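Local coordinates for ABC transporter substrate-binding protein (Bradyrhizobium japonicum, PDB 4I1D) that probably captures a small solute in the periplasm and delivers it to an ABC importer, and holds D-malate in a pocket in the crystal, at residues T231-L236 with V246-E251; A21-S26 with V100-Y105. All blocks are in the same frame, centred on the assembly; numbering follows the deposited sequence.

Interaction 1. Residues T231-L236 with V246-E251; sequences TSLCIL and VKFLNE
Thr231 OG1 is gripped by the carboxylates of Glu103 and Asp61 and, weakly, by Tyr14 OH, which ties strand 231-235 to its surroundings just ahead of Leu233 and Ile235, the two residues that meet the helix. The contact itself is wholly apolar. Leu249 is its hub: its two methyls divide the strand between them. CD1 lies against Leu233, 4.0 Å from Leu233 CB, and the two leucines run past one another in opposite senses. The other branch serves Ile235, with Leu249 CD2 3.9 Å from Ile235 CD1. With chi1 at -120°, Leu249 makes both contacts from a nearly eclipsed position. Ile235 is extended beyond CB (chi2 175°), which carries CD1 out to Val246 as well; Ile235 CD1 and Val246 CG2 are 4.0 Å apart, the side chains meeting nearly at right angles. Phe248 adds a looser flank: Leu233 CD1 approaches the ring obliquely, 4.3 Å from Phe248 CE1, while Phe7 meets the same ring. Helix 246-251 runs roughly antiparallel to strand 231-235, their axes at 167° and 9.6 Å apart at closest approach. Leu249 also touches Val59 on the adjoining strand 59-63. These features are those of a helix folded back over a sheet face, as in the alpha/beta lobes of periplasmic solute-binding proteins.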
loop_
_atom_site.group_PDB
_atom_site.type_symbol
_atom_site.label_atom_id
_atom_site.label_comp_id
_atom_site.label_asym_id
_atom_site.label_seq_id
_atom_site.Cartn_x
_atom_site.Cartn_y
_atom_site.Cartn_z
ATOM N N THR A 231 4.142 29.557 27.681
ATOM C CA THR A 231 4.339 28.199 28.186
ATOM C C THR A 231 4.188 28.199 29.707
ATOM O O THR A 231 4.271 29.255 30.360
ATOM C CB THR A 231 5.714 27.606 27.799
ATOM O OG1 THR A 231 6.753 28.482 28.246
ATOM C CG2 THR A 231 5.817 27.416 26.273
ATOM N N SER A 232 3.945 27.014 30.256
ATOM C CA SER A 232 3.807 26.833 31.695
ATOM C C SER A 232 4.609 25.609 32.162
ATOM O O SER A 232 4.899 24.701 31.374
ATOM C CB SER A 232 2.325 26.653 32.081
ATOM O OG SER A 232 1.563 27.800 31.747
ATOM N N LEU A 233 4.951 25.589 33.448
ATOM C CA LEU A 233 5.630 24.451 34.046
ATOM C C LEU A 233 4.592 23.541 34.689
ATOM O O LEU A 233 3.635 24.024 35.301
ATOM C CB LEU A 233 6.610 24.926 35.106
ATOM C CG LEU A 233 7.670 25.934 34.663
ATOM C CD1 LEU A 233 8.637 26.164 35.803
ATOM C CD2 LEU A 233 8.410 25.423 33.435
ATOM N N CYS A 234 4.790 22.233 34.537
ATOM C CA CYS A 234 3.946 21.217 35.165
ATOM C C CYS A 234 4.832 20.034 35.516
ATOM O O CYS A 234 5.965 19.941 35.044
ATOM C CB CYS A 234 2.843 20.760 34.219
ATOM S SG CYS A 234 3.491 20.156 32.630
ATOM N N ILE A 235 4.311 19.129 36.338
ATOM C CA ILE A 235 5.087 18.032 36.885
ATOM C C ILE A 235 4.411 16.749 36.476
ATOM O O ILE A 235 3.192 16.632 36.600
ATOM C CB ILE A 235 5.117 18.106 38.422
ATOM C CG1 ILE A 235 5.755 19.418 38.879
ATOM C CG2 ILE A 235 5.832 16.896 39.018
ATOM C CD1 ILE A 235 5.708 19.624 40.392
ATOM N N LEU A 236 5.182 15.784 35.984
ATOM C CA LEU A 236 4.587 14.532 35.520
ATOM C C LEU A 236 3.967 13.763 36.669
ATOM O O LEU A 236 4.515 13.722 37.771
ATOM C CB LEU A 236 5.595 13.657 34.767
ATOM C CG LEU A 236 5.793 14.017 33.290
ATOM C CD1 LEU A 236 6.622 15.255 33.183
ATOM C CD2 LEU A 236 6.452 12.888 32.520
ATOM N N VAL A 246 8.533 20.101 43.245
ATOM C CA VAL A 246 7.614 21.109 43.761
ATOM C C VAL A 246 8.422 22.314 44.234
ATOM O O VAL A 246 8.078 23.459 43.938
ATOM C CB VAL A 246 6.718 20.563 44.899
ATOM C CG1 VAL A 246 5.822 21.667 45.452
ATOM C CG2 VAL A 246 5.871 19.395 44.392
ATOM N N LYS A 247 9.516 22.042 44.939
ATOM C CA LYS A 247 10.413 23.096 45.413
ATOM C C LYS A 247 11.012 23.911 44.268
ATOM O O LYS A 247 11.108 25.136 44.357
ATOM C CB LYS A 247 11.523 22.512 46.291
ATOM C CG LYS A 247 11.019 21.904 47.588
ATOM C CD LYS A 247 12.140 21.181 48.326
ATOM C CE LYS A 247 11.660 20.613 49.661
ATOM N NZ LYS A 247 12.654 19.675 50.262
ATOM N N PHE A 248 11.410 23.235 43.195
ATOM C CA PHE A 248 11.964 23.930 42.041
ATOM C C PHE A 248 10.934 24.855 41.397
ATOM O O PHE A 248 11.254 25.962 40.971
ATOM C CB PHE A 248 12.478 22.941 40.996
ATOM C CG PHE A 248 12.672 23.556 39.646
ATOM C CD1 PHE A 248 11.745 23.350 38.635
ATOM C CD2 PHE A 248 13.763 24.372 39.395
ATOM C CE1 PHE A 248 11.917 23.924 37.388
ATOM C CE2 PHE A 248 13.936 24.952 38.152
ATOM C CZ PHE A 248 13.009 24.729 37.147
ATOM N N LEU A 249 9.697 24.391 41.322
ATOM C CA LEU A 249 8.634 25.175 40.712
ATOM C C LEU A 249 8.525 26.515 41.417
ATOM O O LEU A 249 8.302 27.547 40.793
ATOM C CB LEU A 249 7.300 24.438 40.807
ATOM C CG LEU A 249 6.648 24.139 39.464
ATOM C CD1 LEU A 249 7.597 23.327 38.601
ATOM C CD2 LEU A 249 5.327 23.412 39.661
ATOM N N ASN A 250 8.692 26.493 42.730
ATOM C CA ASN A 250 8.588 27.714 43.493
ATOM C C ASN A 250 9.725 28.695 43.184
ATOM O O ASN A 250 9.490 29.897 43.043
ATOM C CB ASN A 250 8.507 27.409 44.984
ATOM C CG ASN A 250 8.304 28.647 45.802
ATOM O OD1 ASN A 250 7.277 29.317 45.676
ATOM N ND2 ASN A 250 9.279 28.973 46.643
ATOM N N GLU A 251 10.949 28.182 43.071
ATOM C CA GLU A 251 12.076 29.010 42.643
ATOM C C GLU A 251 11.964 29.470 41.179
ATOM O O GLU A 251 12.466 30.533 40.817
ATOM C CB GLU A 251 13.411 28.290 42.862
ATOM C CG GLU A 251 13.881 28.266 44.315
ATOM C CD GLU A 251 13.891 29.653 44.949
ATOM O OE1 GLU A 251 14.665 30.520 44.482
ATOM O OE2 GLU A 251 13.112 29.878 45.907
#

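Interaction 2. Residues A21-S26 with V100-Y105; sequences AILDPS and VSYEFY
A classic beta bulge in strand 100-112 carries the side chain that makes this contact: Tyr102 and Glu103 both face Thr231 of the adjoining strand, and the backbone of Tyr102 (phi -115°, psi -42°) leaves the extended region as expected at the first bulge position. From there the phenol projects to Ile22 on helix 12-30, the two side chains approaching from opposite directions. Tyr102 CG stands anti to the backbone N (chi1 -177°), which throws the ring out to the helix although its first bond does not point straight there. The terminal methyl of Ile22 meets the hydroxyl-bearing end of the ring obliquely, with Ile22 CD1 3.7 Å from Tyr102 CE1 and an equal 3.7 Å from Tyr102 OH. The second branch joins in at Ile22 CG2, 4.0 Å from Tyr102 OH, and Leu23 CD2 is a distant third partner at 4.5 Å from that oxygen. Thus a buried hydroxyl sits beside methyl groups; its polar need is met by a hydrogen bond to Gln18 OE1, one helical turn before Ile22. The helix is irregular here, with a pi-type turn at 21-23 and a kink at Pro25, whose N makes no bond to the preceding turn. Ile22 O is nevertheless held twice, by Ser26 OG at 2.8 Å and Ser26 N at 3.0 Å, from opposite faces of the carbonyl plane. Around the contact, Tyr14 of helix 12-30 and Leu233 of strand 219-235 touch Tyr102, while Gln258 of helix 255-260 bonds Tyr102 O and touches Ile22.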
loop_
_atom_site.group_PDB
_atom_site.type_symbol
_atom_site.label_atom_id
_atom_site.label_comp_id
_atom_site.label_asym_id
_atom_site.label_seq_id
_atom_site.Cartn_x
_atom_site.Cartn_y
_atom_site.Cartn_z
ATOM N N ALA A 21 19.263 32.436 33.502
ATOM C CA ALA A 21 18.339 33.234 34.298
ATOM C C ALA A 21 17.670 32.458 35.421
ATOM O O ALA A 21 17.421 33.009 36.492
ATOM C CB ALA A 21 17.262 33.831 33.398
ATOM N N ILE A 22 17.353 31.192 35.171
ATOM C CA ILE A 22 16.457 30.460 36.065
ATOM C C ILE A 22 16.986 29.149 36.646
ATOM O O ILE A 22 16.982 28.972 37.864
ATOM C CB ILE A 22 15.097 30.212 35.402
ATOM C CG1 ILE A 22 14.390 31.549 35.170
ATOM C CG2 ILE A 22 14.254 29.292 36.264
ATOM C CD1 ILE A 22 13.065 31.421 34.508
ATOM N N LEU A 23 17.433 28.233 35.790
ATOM C CA LEU A 23 17.853 26.915 36.257
ATOM C C LEU A 23 19.075 26.978 37.186
ATOM O O LEU A 23 19.017 26.509 38.320
ATOM C CB LEU A 23 18.100 25.973 35.075
ATOM C CG LEU A 23 16.920 25.901 34.103
ATOM C CD1 LEU A 23 17.177 24.901 32.973
ATOM C CD2 LEU A 23 15.639 25.567 34.839
ATOM N N ASP A 24 20.172 27.567 36.720
ATOM C CA ASP A 24 21.387 27.661 37.542
ATOM C C ASP A 24 21.161 28.368 38.881
ATOM O O ASP A 24 21.559 27.855 39.927
ATOM C CB ASP A 24 22.537 28.342 36.787
ATOM C CG ASP A 24 23.261 27.396 35.849
ATOM O OD1 ASP A 24 22.956 26.184 35.874
ATOM O OD2 ASP A 24 24.148 27.857 35.100
ATOM N N PRO A 25 20.531 29.554 38.858
ATOM C CA PRO A 25 20.317 30.223 40.151
ATOM C C PRO A 25 19.395 29.406 41.069
ATOM O O PRO A 25 19.642 29.333 42.267
ATOM C CB PRO A 25 19.665 31.559 39.760
ATOM C CG PRO A 25 20.018 31.758 38.295
ATOM C CD PRO A 25 20.066 30.366 37.717
ATOM N N SER A 26 18.357 28.792 40.512
ATOM C CA SER A 26 17.461 27.945 41.299
ATOM C C SER A 26 18.165 26.718 41.885
ATOM O O SER A 26 17.973 26.376 43.051
ATOM C CB SER A 26 16.273 27.494 40.447
ATOM O OG SER A 26 15.418 28.585 40.158
ATOM N N VAL A 100 1.762 26.492 36.157
ATOM C CA VAL A 100 2.009 27.908 36.424
ATOM C C VAL A 100 2.658 28.544 35.207
ATOM O O VAL A 100 3.597 27.982 34.642
ATOM C CB VAL A 100 2.939 28.130 37.636
ATOM C CG1 VAL A 100 2.975 29.619 38.012
ATOM C CG2 VAL A 100 2.486 27.298 38.822
ATOM N N SER A 101 2.164 29.716 34.811
ATOM C CA SER A 101 2.724 30.447 33.669
ATOM C C SER A 101 4.214 30.710 33.854
ATOM O O SER A 101 4.654 31.145 34.924
ATOM C CB SER A 101 1.981 31.766 33.447
ATOM O OG SER A 101 0.603 31.529 33.239
ATOM N N TYR A 102 4.987 30.467 32.801
ATOM C CA TYR A 102 6.447 30.461 32.920
ATOM C C TYR A 102 7.101 31.586 32.114
ATOM O O TYR A 102 8.017 32.242 32.595
ATOM C CB TYR A 102 6.964 29.091 32.501
ATOM C CG TYR A 102 8.458 28.866 32.613
ATOM C CD1 TYR A 102 9.126 29.030 33.822
ATOM C CD2 TYR A 102 9.187 28.421 31.513
ATOM C CE1 TYR A 102 10.489 28.793 33.916
ATOM C CE2 TYR A 102 10.533 28.189 31.590
ATOM C CZ TYR A 102 11.185 28.371 32.794
ATOM O OH TYR A 102 12.531 28.120 32.862
ATOM N N GLU A 103 6.607 31.816 30.898
ATOM C CA GLU A 103 7.082 32.904 30.053
ATOM C C GLU A 103 6.077 33.194 28.930
ATOM O O GLU A 103 5.332 32.306 28.506
ATOM C CB GLU A 103 8.439 32.538 29.454
ATOM C CG GLU A 103 8.428 31.217 28.701
ATOM C CD GLU A 103 7.949 31.347 27.247
ATOM O OE1 GLU A 103 7.492 30.337 26.675
ATOM O OE2 GLU A 103 8.042 32.449 26.665
ATOM N N PHE A 104 6.060 34.433 28.445
ATOM C CA PHE A 104 5.171 34.806 27.353
ATOM C C PHE A 104 5.951 35.063 26.073
ATOM O O PHE A 104 7.017 35.686 26.108
ATOM C CB PHE A 104 4.382 36.053 27.712
ATOM C CG PHE A 104 3.331 35.824 28.743
ATOM C CD1 PHE A 104 3.631 35.948 30.087
ATOM C CD2 PHE A 104 2.034 35.493 28.368
ATOM C CE1 PHE A 104 2.655 35.747 31.047
ATOM C CE2 PHE A 104 1.056 35.282 29.319
ATOM C CZ PHE A 104 1.367 35.405 30.667
ATOM N N TYR A 105 5.418 34.563 24.955
ATOM C CA TYR A 105 5.958 34.837 23.625
ATOM C C TYR A 105 4.834 35.209 22.681
ATOM O O TYR A 105 3.668 34.958 22.978
ATOM C CB TYR A 105 6.696 33.620 23.075
ATOM C CG TYR A 105 5.858 32.363 22.917
ATOM C CD1 TYR A 105 5.411 31.946 21.669
ATOM C CD2 TYR A 105 5.538 31.583 24.011
ATOM C CE1 TYR A 105 4.665 30.773 21.522
ATOM C CE2 TYR A 105 4.789 30.422 23.876
ATOM C CZ TYR A 105 4.361 30.019 22.634
ATOM O OH TYR A 105 3.627 28.858 22.526
#

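How the interactions relate
From the N terminus, helix 12-30 comes first, and interaction 2 closes a 73-residue excursion when strand 100-112 returns to it. Interaction 1 opens only later and spans just nine residues between strand 219-235 and helix 242-252, so the two contacts follow in series, neither enclosing nor crossing the other. Their centres lie 9 Å apart, and the two strands are antiparallel neighbours in one sheet, joined among other bonds by a probable hydrogen bond from Tyr102 N to Thr231 O at 2.8 Å. Each interaction ties a helix to one of these adjacent strands, and packing of Glu251 CB 3.4 Å from Ser26 OG joins the helices, which are distant in sequence.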